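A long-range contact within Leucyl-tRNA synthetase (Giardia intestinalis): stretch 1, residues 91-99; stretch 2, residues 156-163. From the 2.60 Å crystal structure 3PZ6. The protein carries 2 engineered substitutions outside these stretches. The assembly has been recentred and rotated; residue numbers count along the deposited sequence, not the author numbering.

Stretch 1 91-99: TMVGQTNCW
Stretch 2 (156-163) TVRAPLSP

Two distant segments of one chain of Leucyl-tRNA synthetase meet mainly through loop, burying 361 Å² in total. In stretch 1 a turn (Met92 -63/-23, Val93 -78/-7, Gly94 -104/8) is closed by a hydrogen bond from Gly94 N to Thr91 O (2.9 Å); the chain then extends at Gln95 (-60/125) and is strand by Cys98. Stretch 2 leaves strand 156-158, stays extended through Ala159 and Pro160 (-60/143), and turns at Leu161, whose phi is positive (71/-23); a weak bond from Ser162 N to Pro160 O (2.9 Å) spans this turn. The two turns face each other, with the CA atoms of Val93 and Ser162 4.2 Å apart. Val93 (chi1 p) points sideways, and its CG2 lies 3.2 Å from Leu161 O and 3.8 Å from Pro163 CD. The C-gamma-endo ring of Pro163 also packs on backbone, its CD 3.3 Å from Val93 O. Leu161 points toward stretch 1 with both chi angles off the wells (-91°, 32°), which places its CD2 4.2 Å from Met92 CB; Met92 (m, m, chi3 101°) starts sideways but leads its end away, so its contact is made near the backbone. The cross-stretch hydrogen bond runs from Ser162 OG to Gln95 O (3.2 Å): chi1 t swings the hydroxyl to that carbonyl. Gln95 (m, t, chi3 -75°) points toward stretch 2 and reaches along it, its CB 4.4 Å from Ser162 CB and its amide beside Ala159 and Pro160; the amide's orientation is uncertain. Farther along, Cys98 (chi1 p) and Val157 (chi1 m) point toward each other's stretch, with Cys98 SG 4.3 Å from Val157 CG2, an apolar contact between strand residues. Between Gln95 and Cys98, Thr96 and Asn97 (both chi1 p) point away from stretch 2, joined by a very short hydrogen bond from Asn97 ND2 to Thr96 OG1 (2.5 Å).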

# COMPACT_ATOMS: atom_id res chain seq x y z
N THR A 91 -2.09 -11.27 -3.47
CA THR A 91 -1.69 -11.00 -2.09
C THR A 91 -2.35 -9.73 -1.53
O THR A 91 -2.15 -9.40 -0.35
CB THR A 91 -0.15 -10.87 -1.95
OG1 THR A 91 0.32 -9.81 -2.78
CG2 THR A 91 0.57 -12.16 -2.31
N MET A 92 -3.14 -9.05 -2.35
CA MET A 92 -3.72 -7.74 -2.00
C MET A 92 -4.68 -7.74 -0.80
O MET A 92 -4.87 -6.71 -0.16
CB MET A 92 -4.34 -7.06 -3.21
CG MET A 92 -3.33 -6.42 -4.18
SD MET A 92 -2.08 -5.37 -3.37
CE MET A 92 -0.68 -6.49 -3.35
N VAL A 93 -5.27 -8.89 -0.50
CA VAL A 93 -6.15 -9.00 0.66
C VAL A 93 -5.37 -9.11 1.98
O VAL A 93 -5.96 -9.07 3.06
CB VAL A 93 -7.16 -10.18 0.47
CG1 VAL A 93 -6.43 -11.49 0.19
CG2 VAL A 93 -8.11 -10.30 1.67
N GLY A 94 -4.04 -9.22 1.90
CA GLY A 94 -3.19 -9.38 3.08
C GLY A 94 -2.41 -8.14 3.50
O GLY A 94 -1.56 -8.22 4.39
N GLN A 95 -2.71 -7.01 2.87
CA GLN A 95 -2.06 -5.73 3.18
C GLN A 95 -2.24 -5.26 4.62
O GLN A 95 -3.37 -5.13 5.10
CB GLN A 95 -2.57 -4.64 2.26
CG GLN A 95 -2.12 -4.75 0.83
CD GLN A 95 -2.87 -3.81 -0.04
OE1 GLN A 95 -4.04 -4.04 -0.37
NE2 GLN A 95 -2.23 -2.71 -0.40
N THR A 96 -1.13 -4.99 5.28
CA THR A 96 -1.13 -4.47 6.65
C THR A 96 -0.75 -2.99 6.69
O THR A 96 -1.01 -2.30 7.68
CB THR A 96 -0.12 -5.22 7.51
OG1 THR A 96 1.17 -5.10 6.90
CG2 THR A 96 -0.48 -6.68 7.62
N ASN A 97 -0.11 -2.53 5.62
CA ASN A 97 0.43 -1.18 5.51
C ASN A 97 0.97 -0.98 4.10
O ASN A 97 0.80 -1.85 3.24
CB ASN A 97 1.55 -0.96 6.54
CG ASN A 97 2.78 -1.86 6.31
OD1 ASN A 97 3.82 -1.40 5.83
ND2 ASN A 97 2.66 -3.14 6.64
N CYS A 98 1.60 0.16 3.86
CA CYS A 98 2.37 0.36 2.63
C CYS A 98 3.66 1.12 2.94
O CYS A 98 3.88 1.53 4.08
CB CYS A 98 1.53 1.04 1.55
SG CYS A 98 0.99 2.71 1.95
N TRP A 99 4.50 1.29 1.92
CA TRP A 99 5.85 1.83 2.10
C TRP A 99 6.10 3.01 1.18
O TRP A 99 5.72 2.98 0.02
CB TRP A 99 6.90 0.77 1.80
CG TRP A 99 6.81 -0.52 2.54
CD1 TRP A 99 6.56 -1.75 2.00
CD2 TRP A 99 7.00 -0.74 3.95
NE1 TRP A 99 6.57 -2.71 2.98
CE2 TRP A 99 6.84 -2.12 4.18
CE3 TRP A 99 7.29 0.11 5.03
CZ2 TRP A 99 6.95 -2.69 5.46
CZ3 TRP A 99 7.41 -0.45 6.30
CH2 TRP A 99 7.23 -1.85 6.50
N THR A 156 -2.95 7.68 6.40
CA THR A 156 -3.81 6.51 6.34
C THR A 156 -4.47 6.39 4.99
O THR A 156 -4.94 7.38 4.42
CB THR A 156 -4.91 6.50 7.42
OG1 THR A 156 -5.74 7.64 7.24
CG2 THR A 156 -4.33 6.54 8.79
N VAL A 157 -4.51 5.17 4.47
CA VAL A 157 -5.15 4.91 3.20
C VAL A 157 -6.19 3.80 3.32
O VAL A 157 -6.17 3.00 4.26
CB VAL A 157 -4.11 4.63 2.05
CG1 VAL A 157 -3.29 5.90 1.73
CG2 VAL A 157 -3.19 3.44 2.37
N ARG A 158 -7.12 3.78 2.36
CA ARG A 158 -8.09 2.70 2.24
C ARG A 158 -7.46 1.75 1.25
O ARG A 158 -7.23 2.11 0.09
CB ARG A 158 -9.41 3.24 1.71
CG ARG A 158 -10.66 2.45 2.12
CD ARG A 158 -11.49 3.18 3.20
NE ARG A 158 -12.01 4.47 2.72
CZ ARG A 158 -12.50 5.45 3.49
NH1 ARG A 158 -12.55 5.32 4.81
NH2 ARG A 158 -12.92 6.57 2.92
N ALA A 159 -7.12 0.54 1.70
CA ALA A 159 -6.49 -0.44 0.82
C ALA A 159 -7.50 -1.38 0.20
O ALA A 159 -8.27 -2.04 0.90
CB ALA A 159 -5.43 -1.22 1.56
N PRO A 160 -7.51 -1.46 -1.14
CA PRO A 160 -8.44 -2.36 -1.80
C PRO A 160 -8.25 -3.82 -1.37
O PRO A 160 -7.12 -4.25 -1.13
CB PRO A 160 -8.11 -2.18 -3.28
CG PRO A 160 -6.75 -1.62 -3.31
CD PRO A 160 -6.61 -0.79 -2.10
N LEU A 161 -9.38 -4.53 -1.26
CA LEU A 161 -9.44 -5.98 -0.98
C LEU A 161 -9.06 -6.39 0.45
O LEU A 161 -9.47 -7.46 0.92
CB LEU A 161 -8.66 -6.79 -2.01
CG LEU A 161 -9.39 -7.29 -3.27
CD1 LEU A 161 -10.52 -6.36 -3.74
CD2 LEU A 161 -8.38 -7.52 -4.38
N SER A 162 -8.29 -5.55 1.13
CA SER A 162 -7.95 -5.74 2.54
C SER A 162 -9.20 -5.64 3.43
O SER A 162 -10.06 -4.78 3.20
CB SER A 162 -6.91 -4.71 2.96
OG SER A 162 -6.49 -4.92 4.30
N PRO A 163 -9.32 -6.53 4.43
CA PRO A 163 -10.38 -6.41 5.44
C PRO A 163 -10.13 -5.26 6.41
O PRO A 163 -11.03 -4.89 7.16
CB PRO A 163 -10.30 -7.74 6.19
CG PRO A 163 -8.94 -8.26 5.92
CD PRO A 163 -8.62 -7.82 4.54